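PDB 6K4X: metallo-beta-lactamase from Serratia marcescens, which hydrolyses the amide bond of beta-lactam antibiotics, probably with the help of two zinc ions. Local coordinates for residues 5-9 with 44-50; 79-85 with 120-125. All coordinates share one frame; numbering follows the deposited sequence. Where two conformers were deposited one is given.

Interaction 1: residues 5-9 with 44-50; sequences WSSPQ and TEKGAQV
S6 meets T44 where the N-terminal arm of this metallo-beta-lactamase crosses the start of helix 47-57. The two hydroxyls are hydrogen-bonded, S6 OG to T44 OG1 at 2.7 Å. T44 OG1 also accepts from G47 N at 2.8 Å, a capping bond at the turn into the helix, with an N-H...O angle of 142°. One oxygen thus joins the arm and the helix start. Its place between the backbone N and carbonyl carbon of T44 (chi1 61°) lets it reach G47 N, and sends the methyl CG2 to the arm. There T44 CG2 packs on W5 CB at 3.6 Å. The bent chain of K46 curls beside S6, and K46 CB and CE each lie 3.6 Å from S6 OG.

One turn on, V50 covers the next part of the arm through both methyls, V50 CG2 3.6 Å from S6 O and V50 CG1 3.9 Å from P8 CA. The end of W5 leads away from segment 44-50, and its side chain lies about 4 Å, at the nearest atoms, from those of the zinc ligands D76 and H215. Farther out, S7 bonds G24 through the backbone, and T23 OG1 is hydrogen-bonded to W5 O.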
ATOM      1  N   TRP A   5      14.315   1.056  -3.486  1.00 10.68           N
ATOM      2  CA  TRP A   5      13.090   0.287  -3.320  1.00 11.04           C
ATOM      3  C   TRP A   5      13.360  -1.083  -2.713  1.00  9.04           C
ATOM      4  O   TRP A   5      12.467  -1.683  -2.177  1.00  9.23           O
ATOM      5  CB  TRP A   5      12.396   0.031  -4.651  1.00 12.45           C
ATOM      6  CG  TRP A   5      11.806   1.213  -5.326  1.00 14.45           C
ATOM      7  CD1 TRP A   5      11.614   2.451  -4.814  1.00 13.67           C
ATOM      8  CD2 TRP A   5      11.375   1.247  -6.696  1.00 16.66           C
ATOM      9  NE1 TRP A   5      11.032   3.256  -5.767  1.00 16.94           N
ATOM     10  CE2 TRP A   5      10.897   2.544  -6.928  1.00 17.12           C
ATOM     11  CE3 TRP A   5      11.363   0.308  -7.731  1.00 17.18           C
ATOM     12  CZ2 TRP A   5      10.384   2.922  -8.168  1.00 18.29           C
ATOM     13  CZ3 TRP A   5      10.852   0.684  -8.956  1.00 19.38           C
ATOM     14  CH2 TRP A   5      10.380   1.976  -9.167  1.00 21.03           C
ATOM     15  N   SER A   6      14.584  -1.606  -2.899  1.00  8.20           N
ATOM     16  CA  SER A   6      14.949  -2.936  -2.431  1.00  8.12           C
ATOM     17  C   SER A   6      15.849  -2.889  -1.195  1.00  8.45           C
ATOM     18  O   SER A   6      16.300  -3.942  -0.767  1.00  9.71           O
ATOM     19  CB  SER A   6      15.660  -3.705  -3.522  1.00  8.33           C
ATOM     20  OG  SER A   6      14.811  -3.871  -4.649  1.00  8.88           O
ATOM     21  N   SER A   7      16.109  -1.715  -0.650  1.00  8.46           N
ATOM     22  CA  SER A   7      17.167  -1.565   0.346  1.00  8.84           C
ATOM     23  C   SER A   7      16.741  -2.134   1.694  1.00  8.00           C
ATOM     24  O   SER A   7      15.594  -1.976   2.151  1.00  8.43           O
ATOM     25  CB  SER A   7      17.561  -0.137   0.503  1.00  9.89           C
ATOM     26  OG  SER A   7      16.469   0.670   0.908  1.00 11.92           O
ATOM     27  N   PRO A   8      17.696  -2.729   2.435  1.00  8.96           N
ATOM     28  CA  PRO A   8      17.448  -3.065   3.835  1.00  7.69           C
ATOM     29  C   PRO A   8      16.952  -1.860   4.628  1.00  8.33           C
ATOM     30  O   PRO A   8      17.299  -0.694   4.350  1.00  9.26           O
ATOM     31  CB  PRO A   8      18.824  -3.532   4.320  1.00  9.57           C
ATOM     32  CG  PRO A   8      19.419  -4.161   3.083  1.00 11.57           C
ATOM     33  CD  PRO A   8      19.004  -3.230   1.959  1.00  9.84           C
ATOM     34  N   GLN A   9      16.173  -2.160   5.663  1.00  7.55           N
ATOM     35  CA  GLN A   9      15.598  -1.156   6.554  1.00  7.61           C
ATOM     36  C   GLN A   9      15.234  -1.860   7.861  1.00  7.07           C
ATOM     37  O   GLN A   9      14.460  -2.814   7.853  1.00  6.83           O
ATOM     38  CB  GLN A   9      14.365  -0.501   5.921  1.00  8.07           C
ATOM     39  CG  GLN A   9      13.551   0.341   6.893  1.00 10.11           C
ATOM     40  CD  GLN A   9      14.297   1.544   7.399  1.00 10.84           C
ATOM     41  OE1 GLN A   9      14.834   2.333   6.613  1.00 12.26           O
ATOM     42  NE2 GLN A   9      14.310   1.712   8.714  1.00 11.57           N
ATOM     43  N   THR A  44       9.658  -4.959  -3.715  1.00  6.85           N
ATOM     44  CA  THR A  44      10.158  -5.465  -4.972  1.00  8.53           C
ATOM     45  C   THR A  44      10.507  -6.944  -4.834  1.00  8.01           C
ATOM     46  O   THR A  44      10.504  -7.522  -3.750  1.00  7.50           O
ATOM     47  CB  THR A  44      11.434  -4.741  -5.405  1.00  8.48           C
ATOM     48  OG1 THR A  44      12.403  -4.986  -4.377  1.00  8.17           O
ATOM     49  CG2 THR A  44      11.251  -3.254  -5.602  1.00  9.44           C
ATOM     50  N   GLU A  45      10.821  -7.584  -5.970  1.00  8.86           N
ATOM     51  CA  GLU A  45      11.249  -8.950  -5.967  1.00  9.63           C
ATOM     52  C   GLU A  45      12.471  -9.125  -5.044  1.00  8.95           C
ATOM     53  O   GLU A  45      12.464  -9.976  -4.189  1.00  9.94           O
ATOM     54  CB  GLU A  45      11.521  -9.345  -7.417  1.00 12.41           C
ATOM     55  CG  GLU A  45      12.163 -10.688  -7.625  1.00 15.64           C
ATOM     56  CD  GLU A  45      12.341 -11.021  -9.105  1.00 17.65           C
ATOM     57  OE1 GLU A  45      12.094 -10.123  -9.966  1.00 21.26           O
ATOM     58  OE2 GLU A  45      12.700 -12.161  -9.385  1.00 23.64           O
ATOM     59  N   LYS A  46      13.491  -8.278  -5.210  1.00  9.37           N
ATOM     60  CA  LYS A  46      14.674  -8.347  -4.346  1.00 10.49           C
ATOM     61  C   LYS A  46      14.272  -8.005  -2.906  1.00  9.58           C
ATOM     62  O   LYS A  46      14.803  -8.571  -1.941  1.00 11.07           O
ATOM     63  CB  LYS A  46      15.740  -7.381  -4.858  1.00 11.82           C
ATOM     64  CG  LYS A  46      16.477  -7.822  -6.116  1.00 17.31           C
ATOM     65  CD  LYS A  46      17.713  -7.000  -6.395  1.00 23.60           C
ATOM     66  CE  LYS A  46      17.441  -5.517  -6.498  1.00 26.17           C
ATOM     67  NZ  LYS A  46      16.412  -5.233  -7.522  1.00 28.86           N
ATOM     68  N   GLY A  47      13.325  -7.084  -2.759  1.00  7.54           N
ATOM     69  CA  GLY A  47      12.867  -6.629  -1.453  1.00  7.35           C
ATOM     70  C   GLY A  47      12.179  -7.715  -0.648  1.00  7.48           C
ATOM     71  O   GLY A  47      12.125  -7.603   0.578  1.00  8.01           O
ATOM     72  N   ALA A  48      11.635  -8.750  -1.283  1.00  7.41           N
ATOM     73  CA  ALA A  48      10.976  -9.796  -0.509  1.00  7.17           C
ATOM     74  C   ALA A  48      11.921 -10.371   0.543  1.00  7.36           C
ATOM     75  O   ALA A  48      11.484 -10.752   1.620  1.00  7.59           O
ATOM     76  CB  ALA A  48      10.442 -10.892  -1.397  1.00  7.69           C
ATOM     77  N   GLN A  49      13.206 -10.500   0.214  1.00  7.61           N
ATOM     78  CA  GLN A  49      14.161 -11.073   1.182  1.00  8.08           C
ATOM     79  C   GLN A  49      14.336 -10.137   2.379  1.00  7.53           C
ATOM     80  O   GLN A  49      14.610 -10.609   3.494  1.00  8.13           O
ATOM     81  CB  GLN A  49      15.512 -11.355   0.513  1.00  9.93           C
ATOM     82  CG  GLN A  49      15.397 -12.277  -0.692  1.00 14.94           C
ATOM     83  CD  GLN A  49      14.601 -13.531  -0.416  1.00 19.21           C
ATOM     84  OE1 GLN A  49      13.704 -13.912  -1.177  1.00 22.01           O
ATOM     85  NE2 GLN A  49      14.918 -14.189   0.685  1.00 17.53           N
ATOM     86  N   VAL A  50      14.232  -8.824   2.142  1.00  6.86           N
ATOM     87  CA  VAL A  50      14.271  -7.836   3.204  1.00  7.59           C
ATOM     88  C   VAL A  50      13.020  -7.947   4.083  1.00  7.19           C
ATOM     89  O   VAL A  50      13.128  -7.998   5.313  1.00  6.98           O
ATOM     90  CB  VAL A  50      14.469  -6.431   2.607  1.00  7.18           C
ATOM     91  CG1 VAL A  50      14.303  -5.343   3.632  1.00  7.35           C
ATOM     92  CG2 VAL A  50      15.810  -6.302   1.898  1.00  8.45           C
TER

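Interaction 2: residues 79-85 with 120-125; sequences GGISAMQ and FPGSAK. With SO4 (sulfate ion), chain F.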
ATOM      1  N   GLY A  79       6.133  -6.598  -6.500  1.00  5.93           N
ATOM      2  CA  GLY A  79       7.145  -7.479  -7.050  1.00  6.64           C
ATOM      3  C   GLY A  79       7.560  -8.576  -6.098  1.00  6.42           C
ATOM      4  O   GLY A  79       7.959  -9.655  -6.559  1.00  7.71           O
ATOM      5  N   GLY A  80       7.489  -8.318  -4.787  1.00  6.31           N
ATOM      6  CA  GLY A  80       7.878  -9.279  -3.789  1.00  6.30           C
ATOM      7  C   GLY A  80       6.748 -10.171  -3.312  1.00  6.07           C
ATOM      8  O   GLY A  80       6.984 -11.050  -2.479  1.00  7.07           O
ATOM      9  N   ILE A  81       5.515  -9.918  -3.753  1.00  6.22           N
ATOM     10  CA  ILE A  81       4.391 -10.641  -3.227  1.00  6.38           C
ATOM     11  C   ILE A  81       4.491 -12.132  -3.533  1.00  6.22           C
ATOM     12  O   ILE A  81       4.209 -12.945  -2.665  1.00  6.41           O
ATOM     13  CB  ILE A  81       3.049 -10.044  -3.682  1.00  6.34           C
ATOM     14  CG1 ILE A  81       2.866  -8.689  -2.988  1.00  6.56           C
ATOM     15  CG2 ILE A  81       1.910 -11.018  -3.384  1.00  7.40           C
ATOM     16  CD1 ILE A  81       1.623  -7.946  -3.380  1.00  7.95           C
ATOM     17  N   SER A  82       4.869 -12.487  -4.761  1.00  6.72           N
ATOM     18  CA  SER A  82       4.876 -13.900  -5.123  1.00  6.92           C
ATOM     19  C   SER A  82       5.810 -14.692  -4.208  1.00  6.90           C
ATOM     20  O   SER A  82       5.483 -15.771  -3.721  1.00  7.59           O
ATOM     21  CB  SER A  82       5.257 -14.067  -6.561  1.00  7.40           C
ATOM     22  OG  SER A  82       5.334 -15.445  -6.908  1.00  8.57           O
ATOM     23  N   ALA A  83       7.004 -14.145  -3.994  1.00  7.16           N
ATOM     24  CA  ALA A  83       7.990 -14.793  -3.151  1.00  7.42           C
ATOM     25  C   ALA A  83       7.471 -14.889  -1.713  1.00  7.18           C
ATOM     26  O   ALA A  83       7.632 -15.916  -1.043  1.00  8.53           O
ATOM     27  CB  ALA A  83       9.320 -14.086  -3.206  1.00  8.49           C
ATOM     28  N   MET A  84       6.886 -13.808  -1.205  1.00  7.36           N
ATOM     29  CA  MET A  84       6.323 -13.822   0.149  1.00  7.08           C
ATOM     30  C   MET A  84       5.166 -14.825   0.242  1.00  7.12           C
ATOM     31  O   MET A  84       5.006 -15.500   1.263  1.00  7.24           O
ATOM     32  CB  MET A  84       5.856 -12.429   0.555  1.00  7.43           C
ATOM     33  CG  MET A  84       6.977 -11.410   0.797  1.00  8.89           C
ATOM     34  SD  MET A  84       8.239 -11.921   1.967  1.00 10.57           S
ATOM     35  CE  MET A  84       7.208 -12.602   3.276  1.00  9.62           C
ATOM     36  N   GLN A  85       4.349 -14.944  -0.799  1.00  6.66           N
ATOM     37  CA  GLN A  85       3.232 -15.897  -0.815  1.00  7.22           C
ATOM     38  C   GLN A  85       3.783 -17.321  -0.664  1.00  6.79           C
ATOM     39  O   GLN A  85       3.291 -18.110   0.110  1.00  7.95           O
ATOM     40  CB  GLN A  85       2.430 -15.722  -2.102  1.00  7.12           C
ATOM     41  CG  GLN A  85       1.107 -16.480  -2.113  1.00  7.55           C
ATOM     42  CD  GLN A  85       1.276 -17.972  -2.253  1.00  7.85           C
ATOM     43  OE1 GLN A  85       2.088 -18.459  -3.044  1.00  8.78           O
ATOM     44  NE2 GLN A  85       0.505 -18.720  -1.488  1.00  8.81           N
ATOM     45  N   PHE A 120       6.807  -8.270 -13.294  1.00  7.39           N
ATOM     46  CA  PHE A 120       7.280  -8.787 -12.042  1.00  6.89           C
ATOM     47  C   PHE A 120       6.759 -10.207 -11.870  1.00  7.72           C
ATOM     48  O   PHE A 120       5.952 -10.699 -12.665  1.00  7.81           O
ATOM     49  CB  PHE A 120       6.879  -7.840 -10.906  1.00  7.02           C
ATOM     50  CG  PHE A 120       5.393  -7.616 -10.752  1.00  7.30           C
ATOM     51  CD1 PHE A 120       4.759  -6.587 -11.432  1.00  7.84           C
ATOM     52  CD2 PHE A 120       4.640  -8.430  -9.927  1.00  7.77           C
ATOM     53  CE1 PHE A 120       3.396  -6.382 -11.287  1.00  8.44           C
ATOM     54  CE2 PHE A 120       3.275  -8.239  -9.805  1.00  8.17           C
ATOM     55  CZ  PHE A 120       2.662  -7.203 -10.468  1.00  8.13           C
ATOM     56  N   PRO A 121       7.219 -10.955 -10.854  1.00  8.04           N
ATOM     57  CA  PRO A 121       6.816 -12.351 -10.755  1.00  8.87           C
ATOM     58  C   PRO A 121       5.327 -12.507 -10.419  1.00  8.24           C
ATOM     59  O   PRO A 121       4.818 -11.889  -9.481  1.00  8.34           O
ATOM     60  CB  PRO A 121       7.702 -12.887  -9.625  1.00  9.12           C
ATOM     61  CG  PRO A 121       8.897 -11.973  -9.634  1.00  9.83           C
ATOM     62  CD  PRO A 121       8.316 -10.614  -9.927  1.00  8.60           C
ATOM     63  N   GLY A 122       4.642 -13.376 -11.157  1.00  7.42           N
ATOM     64  CA  GLY A 122       3.259 -13.668 -10.889  1.00  7.96           C
ATOM     65  C   GLY A 122       3.103 -14.444  -9.601  1.00  7.89           C
ATOM     66  O   GLY A 122       3.964 -15.257  -9.237  1.00  7.92           O
ATOM     67  N   SER A 123       2.000 -14.201  -8.902  1.00  7.55           N
ATOM     68  CA  SER A 123       1.731 -14.842  -7.629  0.50  7.87           C
ATOM     69  C   SER A 123       0.634 -15.907  -7.768  1.00  8.84           C
ATOM     70  O   SER A 123      -0.283 -15.774  -8.558  1.00  9.52           O
ATOM     71  CB  SER A 123       1.384 -13.812  -6.584  0.50  7.81           C
ATOM     72  OG  SER A 123       1.165 -14.399  -5.305  0.50  8.01           O
ATOM     73  N   ALA A 124       0.732 -16.937  -6.920  1.00  8.36           N
ATOM     74  CA  ALA A 124      -0.341 -17.872  -6.652  1.00  9.14           C
ATOM     75  C   ALA A 124      -1.331 -17.302  -5.627  1.00  7.83           C
ATOM     76  O   ALA A 124      -1.027 -16.355  -4.898  1.00  8.10           O
ATOM     77  CB  ALA A 124       0.233 -19.182  -6.160  1.00  9.60           C
ATOM     78  N   LYS A 125      -2.524 -17.905  -5.575  1.00  8.10           N
ATOM     79  CA  LYS A 125      -3.491 -17.721  -4.502  1.00  8.51           C
ATOM     80  C   LYS A 125      -3.987 -16.271  -4.417  1.00  7.22           C
ATOM     81  O   LYS A 125      -4.220 -15.737  -3.315  1.00  8.76           O
ATOM     82  CB  LYS A 125      -2.919 -18.142  -3.143  1.00 10.04           C
ATOM     83  CG  LYS A 125      -2.546 -19.609  -3.006  1.00 13.84           C
ATOM     84  CD  LYS A 125      -2.839 -20.136  -1.613  1.00 16.08           C
ATOM     85  CE  LYS A 125      -4.300 -20.499  -1.482  1.00 19.64           C
ATOM     86  NZ  LYS A 125      -4.590 -21.164  -0.195  1.00 19.94           N
TER
HETATM   87  S   SO4 F 305      -4.598 -20.544  -7.191  1.00 15.16           S
HETATM   88  O1  SO4 F 305      -5.330 -19.378  -7.645  1.00 17.03           O
HETATM   89  O2  SO4 F 305      -4.873 -21.546  -8.277  1.00 14.69           O
HETATM   90  O3  SO4 F 305      -3.119 -20.393  -7.029  1.00 15.88           O
HETATM   91  O4  SO4 F 305      -5.062 -21.036  -5.895  1.00 17.38           O
HETATM   92  O   HOH W   1       3.233 -17.251  -5.250  1.00  9.34           O
HETATM   93  O   HOH W   2       4.673 -10.813  -7.042  1.00 10.28           O
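Helix 81-88 follows directly on the zinc-binding segment that holds H72, H74, D76 and H77, and its first turns pack on the loop leading into strand 126-129. S82 makes the direct polar link. S82 OG donates to G122 O at 2.7 Å, from above the carbonyl plane, 38° out of it. With OG anti to the backbone N (chi1 177°), the hydroxyl extends from the helix to the loop. Water 2 adds a bridge beside it, accepting from S82 N and donating to P121 O at 2.7 Å. This satisfies S82 N near the start of the helix.

In the alpha-beta/beta-alpha fold of the metallo-beta-lactamases, helix 81-88 links strands 65-69 and 91-95, and the loop 120-125 brings in the edge strand 126-129. Near the start of this contact, G79 CA lies 3.9 Å from F120 CB, and P121 CD touches G79 O. The side chain of F120 also touches E75 and A78 of the short helix 75-78.

Farther along, Q85 lies over the loop with Q85 CG 3.5 Å from A124 O. Its amide is gripped at both atoms. Water 1 donates to Q85 OE1 at 2.8 Å, and Q85 NE2 donates to A90 O. The same water donates to S82 O and accepts from A124 N. The K125 side chain crosses that of Q85 at about a right angle, with K125 CG 3.5 Å from Q85 NE2. A sulfate ion, probably from the crystallisation liquor, accepts from K125 N through O3 at 2.9 Å and also binds R127.

Interactions 1 and 2 are in series along the chain, their centres 13 Å apart. Both are partly buried and set a loop against the first turns of a helix. Helices 47-57 and 81-88 in turn touch each other, with A48 against A83 and M84. The turn into helix 47-57 also reaches the loop of interaction 2: E45 packs on P121. In interaction 1 a hydroxyl pair and valine methyls do the holding. Interaction 2 relies on a serine-to-carbonyl bond and two bridging waters. W5 comes closer to the zinc site, its side chain about 6 Å from a zinc ion and from the bound inhibitor at the nearest atoms, while F120 lies about 9 Å from a zinc ion.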